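PDB 1ORU: putative metal-sulfur cluster biosynthesis proteins YuaD from Bacillus subtilis, which is of unproven function but carries a MOSC domain, a family generally associated with binding of molybdenum and pyridoxal phosphate. Local coordinates for residues Met28-Phe33 with Ala172-Asp177. Sequence-based numbering, arbitrary orientation. Where two conformers were deposited one is given.
Sequences MDKLDF and AVYTGD
Strands 30-33 and 172-174 pair antiparallel in this MOSC domain, a worked example of a two-stranded ribbon whose mixed face carries Lys30, Asp32, Ala172 and Tyr174 and whose apolar face carries Leu31 and Val173. At Met28 the link is through water: one molecule donates to Met28 O at 2.6 Å and also hydrogen-bonds Thr175 OG1. Asp29 O then accepts Thr175 N at 3.1 Å, the donor standing above the carbonyl plane, just where the partner chain enters the type II turn Tyr174-Asp177; Asp177 OD2 ties that turn back by accepting Tyr174 N. Lys30, CG anti to its backbone N (chi1 161°), runs extended alongside the Tyr174 ring, CG 4.0 Å from Tyr174 CE1, and its NZ ends in a long salt bridge to Asp32 OD1. Leu31 makes the reciprocal pair with Val173: Leu31 N to Val173 O at 3.0 Å and Val173 N to Leu31 O at 2.9 Å. On their apolar face, lined by Leu15 of strand 5-17, Leu31 CB touches Val173 CG2. Phe33 lays one ring face under Val173 CG2, a CH-pi contact 4.0 Å from the centroid, while its CE2 meets Val173 CG1; an alanine here would probably leave both valine methyls without their aromatic partner. Straight backbone bonds thus fix the register, Val173 packs against Leu31 and Phe33 on the buried side, and Lys30, Asp32 and Tyr174, with Ala172 among them, occupy the more exposed one.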
loop_
_atom_site.group_PDB
_atom_site.type_symbol
_atom_site.label_atom_id
_atom_site.label_comp_id
_atom_site.label_asym_id
_atom_site.label_seq_id
_atom_site.Cartn_x
_atom_site.Cartn_y
_atom_site.Cartn_z
HETATM N N MSE A 28 25.494 -4.828 5.221
HETATM C CA MSE A 28 25.773 -3.919 6.323
HETATM C C MSE A 28 25.401 -4.619 7.623
HETATM O O MSE A 28 24.560 -5.521 7.633
HETATM C CB MSE A 28 24.910 -2.657 6.201
HETATM C CG MSE A 28 25.117 -1.843 4.943
HETATM SE SE MSE A 28 26.838 -0.971 4.919
HETATM C CE MSE A 28 26.482 0.444 6.186
ATOM N N ASP A 29 26.018 -4.194 8.720
ATOM C CA ASP A 29 25.726 -4.784 10.018
ATOM C C ASP A 29 24.477 -4.120 10.586
ATOM O O ASP A 29 23.788 -4.685 11.433
ATOM C CB ASP A 29 26.897 -4.564 10.978
ATOM C CG ASP A 29 27.054 -3.110 11.380
ATOM O OD1 ASP A 29 27.181 -2.249 10.483
ATOM O OD2 ASP A 29 27.051 -2.826 12.597
ATOM N N LYS A 30 24.190 -2.916 10.104
ATOM C CA LYS A 30 23.039 -2.152 10.577
ATOM C C LYS A 30 22.488 -1.244 9.485
ATOM O O LYS A 30 23.216 -0.840 8.578
ATOM C CB LYS A 30 23.458 -1.293 11.781
ATOM C CG LYS A 30 22.510 -0.138 12.095
ATOM C CD LYS A 30 23.172 0.944 12.942
ATOM C CE LYS A 30 22.210 2.101 13.184
ATOM N NZ LYS A 30 22.821 3.197 13.983
ATOM N N LEU A 31 21.201 -0.928 9.583
ATOM C CA LEU A 31 20.541 -0.032 8.637
ATOM C C LEU A 31 19.582 0.854 9.411
ATOM O O LEU A 31 19.011 0.434 10.420
ATOM C CB LEU A 31 19.728 -0.805 7.595
ATOM C CG LEU A 31 20.422 -1.621 6.506
ATOM C CD1 LEU A 31 19.366 -2.286 5.628
ATOM C CD2 LEU A 31 21.312 -0.711 5.670
ATOM N N ASP A 32 19.418 2.087 8.945
ATOM C CA ASP A 32 18.477 2.994 9.572
ATOM C C ASP A 32 17.266 3.073 8.657
ATOM O O ASP A 32 17.406 3.301 7.454
ATOM C CB ASP A 32 19.078 4.390 9.738
ATOM C CG ASP A 32 20.130 4.446 10.817
ATOM O OD1 ASP A 32 19.849 3.982 11.945
ATOM O OD2 ASP A 32 21.235 4.960 10.542
ATOM N N PHE A 33 16.085 2.841 9.217
ATOM C CA PHE A 33 14.851 2.945 8.451
ATOM C C PHE A 33 14.220 4.260 8.884
ATOM O O PHE A 33 14.108 4.539 10.079
ATOM C CB PHE A 33 13.868 1.813 8.780
ATOM C CG PHE A 33 14.216 0.482 8.170
ATOM C CD1 PHE A 33 15.199 0.367 7.192
ATOM C CD2 PHE A 33 13.524 -0.664 8.562
ATOM C CE1 PHE A 33 15.488 -0.871 6.607
ATOM C CE2 PHE A 33 13.803 -1.906 7.984
ATOM C CZ PHE A 33 14.787 -2.008 7.007
ATOM N N ALA A 172 16.205 1.644 13.939
ATOM C CA ALA A 172 17.387 0.934 13.455
ATOM C C ALA A 172 17.126 -0.565 13.397
ATOM O O ALA A 172 16.377 -1.106 14.211
ATOM C CB ALA A 172 18.571 1.205 14.371
ATOM N N VAL A 173 17.744 -1.229 12.424
ATOM C CA VAL A 173 17.608 -2.674 12.280
ATOM C C VAL A 173 19.023 -3.245 12.244
ATOM O O VAL A 173 19.941 -2.612 11.710
ATOM C CB VAL A 173 16.800 -3.051 11.008
ATOM C CG1 VAL A 173 15.362 -2.553 11.158
ATOM C CG2 VAL A 173 17.428 -2.432 9.760
ATOM N N TYR A 174 19.190 -4.430 12.828
ATOM C CA TYR A 174 20.500 -5.068 12.938
ATOM C C TYR A 174 20.525 -6.491 12.397
ATOM O O TYR A 174 19.520 -7.194 12.431
ATOM C CB TYR A 174 20.913 -5.086 14.412
ATOM C CG TYR A 174 20.783 -3.736 15.095
ATOM C CD1 TYR A 174 21.840 -2.824 15.089
ATOM C CD2 TYR A 174 19.597 -3.367 15.730
ATOM C CE1 TYR A 174 21.719 -1.573 15.707
ATOM C CE2 TYR A 174 19.462 -2.121 16.350
ATOM C CZ TYR A 174 20.527 -1.228 16.335
ATOM O OH TYR A 174 20.398 0.009 16.945
ATOM N N THR A 175 21.686 -6.915 11.913
ATOM C CA THR A 175 21.845 -8.268 11.375
ATOM C C THR A 175 21.406 -9.321 12.400
ATOM O O THR A 175 21.790 -9.258 13.567
ATOM C CB THR A 175 23.320 -8.539 11.002
ATOM O OG1 THR A 175 23.773 -7.538 10.083
ATOM C CG2 THR A 175 23.466 -9.912 10.361
ATOM N N GLY A 176 20.596 -10.280 11.963
ATOM C CA GLY A 176 20.138 -11.328 12.863
ATOM C C GLY A 176 18.918 -11.001 13.706
ATOM O O GLY A 176 18.456 -11.836 14.488
ATOM N N ASP A 177 18.395 -9.787 13.565
ATOM C CA ASP A 177 17.214 -9.377 14.315
ATOM C C ASP A 177 16.061 -10.350 14.134
ATOM O O ASP A 177 15.789 -10.804 13.024
ATOM C CB ASP A 177 16.722 -8.001 13.852
ATOM C CG ASP A 177 17.368 -6.858 14.600
ATOM O OD1 ASP A 177 18.170 -7.121 15.524
ATOM O OD2 ASP A 177 17.059 -5.689 14.263
HETATM O O HOH W 1 23.660 -7.955 7.403
#